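Local coordinates for maltose-binding protein MalE1 (Thermotoga maritima, PDB 6DTU) that binds maltotetraose and probably delivers maltose-type sugars to a membrane transporter, at residues Ile114-Lys117 and Asp118-Pro121; Asp215-Arg219 and Glu220-Ala224; Pro230-Ile233 and Lys234-Asp238; Thr291-Arg294 and Ile295-Asp299. One frame throughout, in Å; residues are numbered along the deposited sequence. Where two conformers were deposited one is given.

Contact 1: residues Ile114-Lys117 and Asp118-Pro121; sequences IYNK and DYVP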
loop_
_atom_site.group_PDB
_atom_site.type_symbol
_atom_site.label_atom_id
_atom_site.label_comp_id
_atom_site.label_asym_id
_atom_site.label_seq_id
_atom_site.Cartn_x
_atom_site.Cartn_y
_atom_site.Cartn_z
ATOM N N ILE A 114 8.870 -11.192 2.234
ATOM C CA ILE A 114 8.857 -12.043 1.056
ATOM C C ILE A 114 10.274 -12.559 0.891
ATOM O O ILE A 114 11.229 -11.777 0.911
ATOM C CB ILE A 114 8.419 -11.268 -0.196
ATOM C CG1 ILE A 114 7.048 -10.647 0.037
ATOM C CG2 ILE A 114 8.372 -12.213 -1.411
ATOM C CD1 ILE A 114 6.643 -9.750 -1.085
ATOM N N TYR A 115 10.427 -13.870 0.786
ATOM C CA TYR A 115 11.769 -14.430 0.786
ATOM C C TYR A 115 11.949 -15.455 -0.327
ATOM O O TYR A 115 11.006 -16.143 -0.726
ATOM C CB TYR A 115 12.129 -15.016 2.171
ATOM C CG TYR A 115 11.203 -16.147 2.603
ATOM C CD1 TYR A 115 11.590 -17.475 2.451
ATOM C CD2 TYR A 115 9.930 -15.884 3.123
ATOM C CE1 TYR A 115 10.749 -18.514 2.826
ATOM C CE2 TYR A 115 9.078 -16.920 3.515
ATOM C CZ TYR A 115 9.502 -18.240 3.361
ATOM O OH TYR A 115 8.674 -19.291 3.725
ATOM N N ASN A 116 13.166 -15.509 -0.871
ATOM C CA ASN A 116 13.521 -16.440 -1.941
ATOM C C ASN A 116 14.018 -17.744 -1.318
ATOM O O ASN A 116 15.074 -17.769 -0.676
ATOM C CB ASN A 116 14.595 -15.810 -2.830
ATOM C CG ASN A 116 14.933 -16.652 -4.052
ATOM O OD1 ASN A 116 14.840 -17.873 -4.028
ATOM N ND2 ASN A 116 15.334 -15.986 -5.126
ATOM N N LYS A 117 13.271 -18.833 -1.537
ATOM C CA LYS A 117 13.572 -20.093 -0.865
ATOM C C LYS A 117 14.874 -20.716 -1.341
ATOM O O LYS A 117 15.416 -21.590 -0.654
ATOM C CB LYS A 117 12.417 -21.081 -1.029
ATOM C CG LYS A 117 11.145 -20.676 -0.281
ATOM C CD LYS A 117 9.994 -21.631 -0.575
ATOM C CE LYS A 117 8.719 -21.212 0.154
ATOM N NZ LYS A 117 7.553 -22.068 -0.235
ATOM N N ASP A 118 15.392 -20.297 -2.496
ATOM C CA ASP A 118 16.691 -20.798 -2.920
ATOM C C ASP A 118 17.781 -20.359 -1.960
ATOM O O ASP A 118 18.751 -21.091 -1.735
ATOM C CB ASP A 118 17.028 -20.281 -4.314
ATOM C CG ASP A 118 16.264 -20.991 -5.402
ATOM O OD1 ASP A 118 15.751 -22.087 -5.137
ATOM O OD2 ASP A 118 16.171 -20.438 -6.511
ATOM N N TYR A 119 17.642 -19.167 -1.384
ATOM C CA TYR A 119 18.637 -18.635 -0.467
ATOM C C TYR A 119 18.235 -18.794 0.987
ATOM O O TYR A 119 19.109 -18.930 1.847
ATOM C CB TYR A 119 18.850 -17.148 -0.748
ATOM C CG TYR A 119 19.334 -16.846 -2.136
ATOM C CD1 TYR A 119 20.632 -17.159 -2.524
ATOM C CD2 TYR A 119 18.499 -16.239 -3.061
ATOM C CE1 TYR A 119 21.076 -16.881 -3.808
ATOM C CE2 TYR A 119 18.930 -15.962 -4.344
ATOM C CZ TYR A 119 20.219 -16.283 -4.712
ATOM O OH TYR A 119 20.635 -16.000 -5.994
ATOM N N VAL A 120 16.934 -18.765 1.271
ATOM C CA VAL A 120 16.375 -18.824 2.619
ATOM C C VAL A 120 15.267 -19.870 2.611
ATOM O O VAL A 120 14.082 -19.533 2.455
ATOM C CB VAL A 120 15.840 -17.448 3.038
ATOM C CG1 VAL A 120 15.176 -17.518 4.400
ATOM C CG2 VAL A 120 16.951 -16.442 3.042
ATOM N N PRO A 121 15.600 -21.149 2.774
ATOM C CA PRO A 121 14.550 -22.180 2.742
ATOM C C PRO A 121 13.466 -21.971 3.783
ATOM O O PRO A 121 12.291 -22.251 3.513
ATOM C CB PRO A 121 15.342 -23.479 2.955
ATOM C CG PRO A 121 16.714 -23.143 2.424
ATOM C CD PRO A 121 16.952 -21.724 2.827
HETATM O O HOH W 1 13.764 -18.912 -6.524
HETATM O O HOH W 2 16.701 -17.557 -7.243
#
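Asn116 O is gripped by two amides of the turn that follows it, and the pair shows how a strand end can be closed by one residue. Val120 N approaches it in the carbonyl plane at 2.9 Å. Tyr119 N comes to the same oxygen from above that plane, 46° out of it. The side chain does a third job: with CG anti to the backbone N (chi1 -174°), the amide of Asn116 is carried toward Asp118, and OD1 accepts Asp118 N at 2.9 Å, the bond of an Asx turn. Two waters extend this grip, one joining Asn116 OD1 and the other Asn116 ND2 to Asp118 OD2. The amide also lies against the edge of the Tyr119 ring, its plane turned 71° from the ring, with ND2 3.7 Å from Tyr119 CE2. Were Asn116 an alanine, Asp118 N would probably lose its acceptor and the two waters their tie to this side chain, though the backbone bonds to Asn116 O would remain. Farther back, the Tyr115 ring presents its CD1 edge to Val120 O at 3.2 Å, while Lys117 CA makes a nearly straight CA-H...O contact with the same oxygen. The turn closes strand 112-116, which lies between strands 223-228 and 243-246; Tyr119 and Val120 reach from it to helix 127-140, and Tyr119 OH bonds to Gly221 O.

Contact 2: residues Asp215-Arg219 and Glu220-Ala224; sequences DSMFR and EGQAA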
loop_
_atom_site.group_PDB
_atom_site.type_symbol
_atom_site.label_atom_id
_atom_site.label_comp_id
_atom_site.label_asym_id
_atom_site.label_seq_id
_atom_site.Cartn_x
_atom_site.Cartn_y
_atom_site.Cartn_z
ATOM N N ASP A 215 12.432 -4.258 -5.539
ATOM C CA ASP A 215 11.532 -5.032 -6.374
ATOM C C ASP A 215 12.293 -5.728 -7.498
ATOM O O ASP A 215 12.110 -6.930 -7.727
ATOM C CB ASP A 215 10.504 -4.053 -6.939
ATOM C CG ASP A 215 9.265 -4.733 -7.510
ATOM O OD1 ASP A 215 8.799 -5.736 -6.948
ATOM O OD2 ASP A 215 8.732 -4.216 -8.497
ATOM N N SER A 216 13.153 -4.985 -8.199
ATOM C CA SER A 216 13.887 -5.533 -9.332
ATOM C C SER A 216 14.901 -6.591 -8.907
ATOM O O SER A 216 15.007 -7.636 -9.540
ATOM C CB SER A 216 14.562 -4.427 -10.138
ATOM O OG SER A 216 15.532 -3.759 -9.375
ATOM N N MET A 217 15.682 -6.329 -7.857
ATOM C CA MET A 217 16.627 -7.357 -7.430
ATOM C C MET A 217 15.909 -8.629 -6.991
ATOM O O MET A 217 16.342 -9.741 -7.314
ATOM C CB MET A 217 17.575 -6.828 -6.355
ATOM C CG MET A 217 18.435 -5.679 -6.841
ATOM S SD MET A 217 19.744 -5.261 -5.692
ATOM C CE MET A 217 20.756 -6.741 -5.781
ATOM N N PHE A 218 14.789 -8.497 -6.280
ATOM C CA PHE A 218 14.099 -9.712 -5.872
ATOM C C PHE A 218 13.532 -10.450 -7.072
ATOM O O PHE A 218 13.713 -11.665 -7.197
ATOM C CB PHE A 218 13.001 -9.433 -4.850
ATOM C CG PHE A 218 12.487 -10.685 -4.201
ATOM C CD1 PHE A 218 13.126 -11.228 -3.104
ATOM C CD2 PHE A 218 11.386 -11.343 -4.728
ATOM C CE1 PHE A 218 12.667 -12.408 -2.513
ATOM C CE2 PHE A 218 10.916 -12.515 -4.149
ATOM C CZ PHE A 218 11.567 -13.044 -3.037
ATOM N N ARG A 219 12.915 -9.728 -8.001
ATOM C CA ARG A 219 12.331 -10.379 -9.165
ATOM C C ARG A 219 13.398 -11.071 -10.001
ATOM O O ARG A 219 13.132 -12.122 -10.597
ATOM C CB ARG A 219 11.606 -9.325 -9.991
ATOM C CG ARG A 219 10.845 -9.862 -11.189
ATOM C CD ARG A 219 10.259 -8.714 -11.995
ATOM N NE ARG A 219 11.327 -7.950 -12.619
ATOM C CZ ARG A 219 11.585 -6.658 -12.420
ATOM N NH1 ARG A 219 10.832 -5.918 -11.618
ATOM N NH2 ARG A 219 12.614 -6.102 -13.048
ATOM N N GLU A 220 14.605 -10.515 -10.047
ATOM C CA GLU A 220 15.679 -11.061 -10.864
ATOM C C GLU A 220 16.534 -12.094 -10.141
ATOM O O GLU A 220 17.571 -12.510 -10.673
ATOM C CB GLU A 220 16.523 -9.946 -11.486
ATOM C CG GLU A 220 15.701 -8.966 -12.317
ATOM C CD GLU A 220 16.521 -7.822 -12.848
ATOM O OE1 GLU A 220 17.656 -7.622 -12.365
ATOM O OE2 GLU A 220 16.025 -7.116 -13.753
ATOM N N GLY A 221 16.109 -12.544 -8.970
ATOM C CA GLY A 221 16.818 -13.590 -8.257
ATOM C C GLY A 221 18.058 -13.147 -7.527
ATOM O O GLY A 221 18.900 -13.989 -7.176
ATOM N N GLN A 222 18.183 -11.847 -7.260
ATOM C CA GLN A 222 19.376 -11.269 -6.664
ATOM C C GLN A 222 19.150 -10.783 -5.237
ATOM O O GLN A 222 19.956 -10.000 -4.734
ATOM C CB GLN A 222 19.935 -10.144 -7.533
ATOM C CG GLN A 222 20.271 -10.562 -8.958
ATOM C CD GLN A 222 20.668 -9.380 -9.813
ATOM O OE1 GLN A 222 19.896 -8.435 -9.982
ATOM N NE2 GLN A 222 21.880 -9.415 -10.343
ATOM N N ALA A 223 18.042 -11.160 -4.602
ATOM C CA ALA A 223 17.774 -10.750 -3.230
ATOM C C ALA A 223 17.103 -11.881 -2.459
ATOM O O ALA A 223 16.121 -12.474 -2.918
ATOM C CB ALA A 223 16.971 -9.441 -3.135
ATOM N N ALA A 224 17.627 -12.161 -1.273
ATOM C CA ALA A 224 17.125 -13.285 -0.501
ATOM C C ALA A 224 15.836 -12.941 0.239
ATOM O O ALA A 224 14.934 -13.781 0.324
ATOM C CB ALA A 224 18.200 -13.765 0.465
HETATM O O HOH W 3 15.337 -13.066 -5.357
HETATM O O HOH W 4 14.139 -8.076 -15.022
#
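A Schellman motif ends helix 211-219 here and turns the chain toward strand 223-228, a worked case of how a glycine stops a helix. Gly221, at positive phi (78°), is the C-prime residue. Its N reaches Phe218 O at 3.1 Å from well above the carbonyl plane, and Gln222 N closes the wider loop onto Met217 O at 2.8 Å. Side chains fill in round these backbone bonds. Met217 CB lies 4.2 Å from Ala223 CB. Phe218 has CG opposite its own backbone N (chi1 -168°), a setting that carries the ring back past the turn, with CD1 3.2 Å from Ala223 O and Ala224 O at the ring edge. A water bonded to both Phe218 O and Ala223 O lies over one face of that ring, near the rim. On the outer side, Arg219 NH2 and Glu220 OE2 form a long salt bridge of 3.6 Å, the guanidinium and carboxylate planes 81° apart, and a water bonds to both atoms. Phe218 packs on Ile114 and Asn116 of strand 112-116, on Ile226 of strand 223-228 and on the ring of Tyr236. With an alanine at Phe218, a gap would probably open beside Ala223 and toward strand 112-116, leaving Tyr236 without its ring partner. Met217 and Ala223 turn instead to Ile149 of strand 146-149.

Contact 3: residues Pro230-Ile233 and Lys234-Asp238; sequences PWAI and KAYKD. With GLC (alpha-D-glucopyranose), chain C; GLC (alpha-D-glucopyranose), chain B.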
loop_
_atom_site.group_PDB
_atom_site.type_symbol
_atom_site.label_atom_id
_atom_site.label_comp_id
_atom_site.label_asym_id
_atom_site.label_seq_id
_atom_site.Cartn_x
_atom_site.Cartn_y
_atom_site.Cartn_z
ATOM N N PRO A 230 1.660 -7.565 -1.398
ATOM C CA PRO A 230 1.158 -8.610 -2.298
ATOM C C PRO A 230 1.042 -8.168 -3.746
ATOM O O PRO A 230 0.941 -9.020 -4.634
ATOM C CB PRO A 230 -0.202 -8.981 -1.677
ATOM C CG PRO A 230 -0.636 -7.700 -0.975
ATOM C CD PRO A 230 0.650 -7.097 -0.439
ATOM N N TRP A 231 1.027 -6.860 -3.999
ATOM C CA TRP A 231 1.075 -6.339 -5.356
ATOM C C TRP A 231 2.325 -6.767 -6.102
ATOM O O TRP A 231 2.356 -6.664 -7.327
ATOM C CB TRP A 231 1.049 -4.805 -5.313
ATOM C CG TRP A 231 2.115 -4.195 -4.430
ATOM C CD1 TRP A 231 3.417 -3.965 -4.764
ATOM C CD2 TRP A 231 1.968 -3.757 -3.069
ATOM N NE1 TRP A 231 4.086 -3.408 -3.707
ATOM C CE2 TRP A 231 3.224 -3.278 -2.647
ATOM C CE3 TRP A 231 0.904 -3.748 -2.161
ATOM C CZ2 TRP A 231 3.446 -2.769 -1.357
ATOM C CZ3 TRP A 231 1.122 -3.237 -0.888
ATOM C CH2 TRP A 231 2.390 -2.775 -0.493
ATOM N N ALA A 232 3.364 -7.223 -5.407
ATOM C CA ALA A 232 4.627 -7.538 -6.059
ATOM C C ALA A 232 4.768 -9.001 -6.461
ATOM O O ALA A 232 5.669 -9.321 -7.245
ATOM C CB ALA A 232 5.788 -7.131 -5.148
ATOM N N ILE A 233 3.868 -9.869 -6.000
ATOM C CA ILE A 233 4.065 -11.310 -6.026
ATOM C C ILE A 233 3.893 -11.897 -7.420
ATOM O O ILE A 233 4.637 -12.804 -7.818
ATOM C CB ILE A 233 3.099 -11.938 -5.016
ATOM C CG1 ILE A 233 3.599 -11.684 -3.595
ATOM C CG2 ILE A 233 2.821 -13.398 -5.353
ATOM C CD1 ILE A 233 4.932 -12.232 -3.334
ATOM N N LYS A 234 2.889 -11.440 -8.174
ATOM C CA LYS A 234 2.657 -12.028 -9.490
ATOM C C LYS A 234 3.875 -11.871 -10.379
ATOM O O LYS A 234 4.274 -12.807 -11.074
ATOM C CB LYS A 234 1.439 -11.401 -10.165
ATOM C CG LYS A 234 1.115 -12.087 -11.489
ATOM C CD LYS A 234 -0.127 -11.525 -12.145
ATOM C CE LYS A 234 -0.625 -12.431 -13.272
ATOM N NZ LYS A 234 0.409 -12.700 -14.313
ATOM N N ALA A 235 4.518 -10.705 -10.333
ATOM C CA ALA A 235 5.715 -10.514 -11.148
ATOM C C ALA A 235 6.834 -11.447 -10.703
ATOM O O ALA A 235 7.594 -11.965 -11.537
ATOM C CB ALA A 235 6.159 -9.048 -11.092
ATOM N N TYR A 236 6.954 -11.697 -9.398
ATOM C CA TYR A 236 7.994 -12.612 -8.935
ATOM C C TYR A 236 7.701 -14.039 -9.385
ATOM O O TYR A 236 8.611 -14.780 -9.783
ATOM C CB TYR A 236 8.148 -12.548 -7.409
ATOM C CG TYR A 236 8.446 -11.198 -6.815
ATOM C CD1 TYR A 236 9.071 -10.188 -7.550
ATOM C CD2 TYR A 236 8.092 -10.930 -5.506
ATOM C CE1 TYR A 236 9.329 -8.945 -6.974
ATOM C CE2 TYR A 236 8.354 -9.696 -4.916
ATOM C CZ TYR A 236 8.971 -8.712 -5.663
ATOM O OH TYR A 236 9.199 -7.478 -5.079
ATOM N N LYS A 237 6.435 -14.430 -9.339
ATOM C CA LYS A 237 6.053 -15.772 -9.751
ATOM C C LYS A 237 6.292 -15.965 -11.245
ATOM O O LYS A 237 6.891 -16.964 -11.662
ATOM C CB LYS A 237 4.579 -15.977 -9.380
ATOM C CG LYS A 237 4.035 -17.385 -9.580
ATOM C CD LYS A 237 2.527 -17.361 -9.406
ATOM C CE LYS A 237 2.084 -18.197 -8.225
ATOM N NZ LYS A 237 2.200 -19.657 -8.517
ATOM N N ASP A 238 5.911 -14.981 -12.064
ATOM C CA ASP A 238 6.126 -15.099 -13.503
ATOM C C ASP A 238 7.607 -15.128 -13.854
ATOM O O ASP A 238 8.002 -15.710 -14.873
ATOM C CB ASP A 238 5.410 -13.960 -14.228
ATOM C CG ASP A 238 3.891 -14.048 -14.124
ATOM O OD1 ASP A 238 3.358 -15.123 -13.746
ATOM O OD2 ASP A 238 3.214 -13.032 -14.416
HETATM C C1 GLC C . 2.012 0.283 -2.330
HETATM C C2 GLC C . 0.832 0.467 -1.447
HETATM C C3 GLC C . 0.497 1.880 -1.299
HETATM C C4 GLC C . 1.666 2.668 -0.745
HETATM C C5 GLC C . 2.948 2.481 -1.611
HETATM C C6 GLC C . 4.126 3.001 -0.980
HETATM O O2 GLC C . -0.297 -0.179 -2.105
HETATM O O3 GLC C . -0.602 2.051 -0.328
HETATM O O4 GLC C . 1.361 4.106 -0.783
HETATM O O5 GLC C . 3.158 0.977 -1.740
HETATM O O6 GLC C . 5.161 3.072 -1.948
HETATM C C1 GLC B . 2.076 -0.687 -7.473
HETATM C C2 GLC B . 0.920 -1.061 -6.633
HETATM C C3 GLC B . 0.734 -0.133 -5.504
HETATM C C4 GLC B . 1.962 -0.051 -4.665
HETATM C C5 GLC B . 3.158 0.453 -5.516
HETATM C C6 GLC B . 4.393 0.374 -4.863
HETATM O O1 GLC B . 1.835 0.533 -8.098
HETATM O O2 GLC B . -0.257 -1.060 -7.503
HETATM O O3 GLC B . -0.404 -0.647 -4.720
HETATM O O4 GLC B . 1.746 0.876 -3.567
HETATM O O5 GLC B . 3.277 -0.555 -6.670
HETATM O O6 GLC B . 5.386 0.997 -5.686
HETATM O O HOH W 5 0.876 -9.517 -7.410
HETATM O O HOH W 6 3.261 -8.186 -9.547
#
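Tyr236 lays one face of its ring over the carbonyl of Ala232, whose O stands 3.2 Å above the plane at the ring's centre. The methyl of the same alanine meets the far end of the ring, Ala232 CB lying 3.6 Å from Tyr236 CZ. Tyr236 CG sits opposite its own carbonyl carbon (chi1 -57°), which sends the ring back along the helix toward that residue. The Ile233 side chain runs at about a right angle to that of Tyr236, with CD1 4.0 Å from Tyr236 CD2. Tyr236 OH is held beyond the segments by Asp215 OD1 and Asn228 ND2, fixing the end of the ring. Lys237 N bonds to Ile233 O at 2.9 Å, the regular helical link, while Tyr236 N reaches Ala232 O only weakly. Two waters bridge the 3-10 turn to the helix, one linking Pro230 O to Lys234 N and the other Trp231 O to Ala235 N. Lys234 NZ forms a salt bridge with Asp238, using the syn lone pair of OD2 at 2.8 Å. On the 3-10 turn, Trp231 offers one indole face to two glucose units, with CZ2 3.5 Å from C1 of the chain C sugar: the aromatic platform characteristic of carbohydrate-binding sites.

Contact 4: residues Thr291-Arg294 and Ile295-Asp299; sequences TMYR and IYLGD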
loop_
_atom_site.group_PDB
_atom_site.type_symbol
_atom_site.label_atom_id
_atom_site.label_comp_id
_atom_site.label_asym_id
_atom_site.label_seq_id
_atom_site.Cartn_x
_atom_site.Cartn_y
_atom_site.Cartn_z
ATOM N N THR A 291 -16.066 -10.911 -11.528
ATOM C CA THR A 291 -15.136 -9.866 -11.927
ATOM C C THR A 291 -14.125 -9.591 -10.840
ATOM O O THR A 291 -12.942 -9.399 -11.131
ATOM C CB THR A 291 -15.871 -8.584 -12.260
ATOM O OG1 THR A 291 -16.987 -8.913 -13.079
ATOM C CG2 THR A 291 -14.930 -7.675 -13.015
ATOM N N MET A 292 -14.571 -9.600 -9.573
ATOM C CA MET A 292 -13.654 -9.369 -8.462
ATOM C C MET A 292 -12.646 -10.502 -8.343
ATOM O O MET A 292 -11.478 -10.270 -7.999
ATOM C CB MET A 292 -14.463 -9.172 -7.178
ATOM C CG MET A 292 -15.056 -7.789 -7.073
ATOM S SD MET A 292 -13.756 -6.635 -6.617
ATOM C CE MET A 292 -14.587 -5.033 -6.721
ATOM N N TYR A 293 -13.063 -11.726 -8.661
ATOM C CA TYR A 293 -12.133 -12.844 -8.630
ATOM C C TYR A 293 -11.134 -12.755 -9.777
ATOM O O TYR A 293 -9.939 -13.006 -9.578
ATOM C CB TYR A 293 -12.929 -14.151 -8.604
ATOM C CG TYR A 293 -12.128 -15.421 -8.492
ATOM C CD1 TYR A 293 -11.128 -15.539 -7.551
ATOM C CD2 TYR A 293 -12.467 -16.545 -9.240
ATOM C CE1 TYR A 293 -10.400 -16.729 -7.413
ATOM C CE2 TYR A 293 -11.761 -17.730 -9.108
ATOM C CZ TYR A 293 -10.739 -17.818 -8.198
ATOM O OH TYR A 293 -10.051 -18.994 -8.065
ATOM N N ARG A 294 -11.597 -12.348 -10.966
ATOM C CA ARG A 294 -10.695 -12.125 -12.088
ATOM C C ARG A 294 -9.685 -11.028 -11.781
ATOM O O ARG A 294 -8.524 -11.134 -12.177
ATOM C CB ARG A 294 -11.477 -11.818 -13.359
ATOM C CG ARG A 294 -12.218 -13.021 -13.842
ATOM C CD ARG A 294 -13.121 -12.669 -14.997
ATOM N NE ARG A 294 -12.339 -12.194 -16.114
ATOM C CZ ARG A 294 -12.840 -11.574 -17.173
ATOM N NH1 ARG A 294 -14.139 -11.352 -17.267
ATOM N NH2 ARG A 294 -12.022 -11.165 -18.133
ATOM N N ILE A 295 -10.111 -9.968 -11.081
ATOM C CA ILE A 295 -9.178 -8.935 -10.636
ATOM C C ILE A 295 -8.137 -9.519 -9.690
ATOM O O ILE A 295 -6.936 -9.253 -9.831
ATOM C CB ILE A 295 -9.920 -7.719 -10.035
ATOM C CG1 ILE A 295 -10.646 -6.941 -11.142
ATOM C CG2 ILE A 295 -8.938 -6.782 -9.305
ATOM C CD1 ILE A 295 -11.597 -5.911 -10.609
ATOM N N TYR A 296 -8.575 -10.330 -8.714
ATOM C CA TYR A 296 -7.617 -11.028 -7.855
ATOM C C TYR A 296 -6.638 -11.853 -8.676
ATOM O O TYR A 296 -5.431 -11.834 -8.428
ATOM C CB TYR A 296 -8.326 -11.938 -6.833
ATOM C CG TYR A 296 -7.354 -12.935 -6.221
ATOM C CD1 TYR A 296 -6.575 -12.594 -5.122
ATOM C CD2 TYR A 296 -7.191 -14.203 -6.771
ATOM C CE1 TYR A 296 -5.668 -13.502 -4.578
ATOM C CE2 TYR A 296 -6.335 -15.103 -6.232
ATOM C CZ TYR A 296 -5.549 -14.756 -5.152
ATOM O OH TYR A 296 -4.647 -15.677 -4.650
ATOM N N LEU A 297 -7.146 -12.634 -9.626
ATOM C CA LEU A 297 -6.247 -13.482 -10.411
ATOM C C LEU A 297 -5.234 -12.654 -11.182
ATOM O O LEU A 297 -4.091 -13.090 -11.367
ATOM C CB LEU A 297 -7.057 -14.381 -11.346
ATOM C CG LEU A 297 -7.864 -15.438 -10.595
ATOM C CD1 LEU A 297 -8.732 -16.187 -11.582
ATOM C CD2 LEU A 297 -6.930 -16.390 -9.849
ATOM N N GLY A 298 -5.633 -11.463 -11.637
ATOM C CA GLY A 298 -4.726 -10.567 -12.330
ATOM C C GLY A 298 -3.850 -9.729 -11.427
ATOM O O GLY A 298 -2.779 -9.295 -11.858
ATOM N N ASP A 299 -4.266 -9.526 -10.178
ATOM C CA ASP A 299 -3.577 -8.626 -9.251
ATOM C C ASP A 299 -3.827 -9.170 -7.850
ATOM O O ASP A 299 -4.670 -8.641 -7.110
ATOM C CB ASP A 299 -4.134 -7.201 -9.404
ATOM C CG ASP A 299 -3.545 -6.209 -8.429
ATOM O OD1 ASP A 299 -2.541 -6.527 -7.767
ATOM O OD2 ASP A 299 -4.095 -5.082 -8.335
#
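Leu297 sets a methyl over the face of the Tyr293 ring, one helical turn back: its CD1 stands over the centre, 4.2 Å from the centroid and 12° off the normal, a CH-pi contact. The ring gets there because Tyr293 CG is opposite its own backbone N (chi1 -177°), while the leucine, with CG set beside its N, reaches back toward it. Tyr296 approaches the same ring obliquely, its CD2 4.1 Å from Tyr293 CE1, and its own ring turns an edge to Tyr293 O. Beneath them Tyr293 O accepts Leu297 N at 2.8 Å, within a run of i to i+4 bonds from Thr291 O to Ile295 N through Arg294 O to Gly298 N. Round the helix from the tyrosines, Ile295 CG1 lies 3.4 Å from Thr291 O, and its side chain packs on Leu20 and Tyr106. Arg294 reaches out to a salt bridge with Glu23 of helix 14-28, whereas Tyr293 and Tyr296 rest on Val312 of helix 306-312. The whole is side-chain packing at i, i+3 and i+4 along one face of an alpha helix, ending where Asp299 leaves helical geometry and pairs with Arg301, a residue bonded to the bound sugar.

Contacts 1, 2 and 3 form one cluster, whereas contact 4 belongs to another region of the fold. Contacts 1 and 2 serve neighbouring strands of one sheet, joined by the bond of Asn116 N to Ala224 O. Contact 3 touches both: Ile233 packs on Ile114, and Arg219 CB on Tyr236. Their chemistry differs with position. The strand end of contact 1 and the helix end of contact 2 rely on backbone amides and water; contact 3 joins a pocket tryptophan to a helix whose buried tyrosine covers an alanine carbonyl; contact 4 is mainly helix bonding with an aromatic-aliphatic cluster on one side. Each mixes buried and exposed residues. Contact 4 touches only contact 3, where Lys234 packs on Gly298.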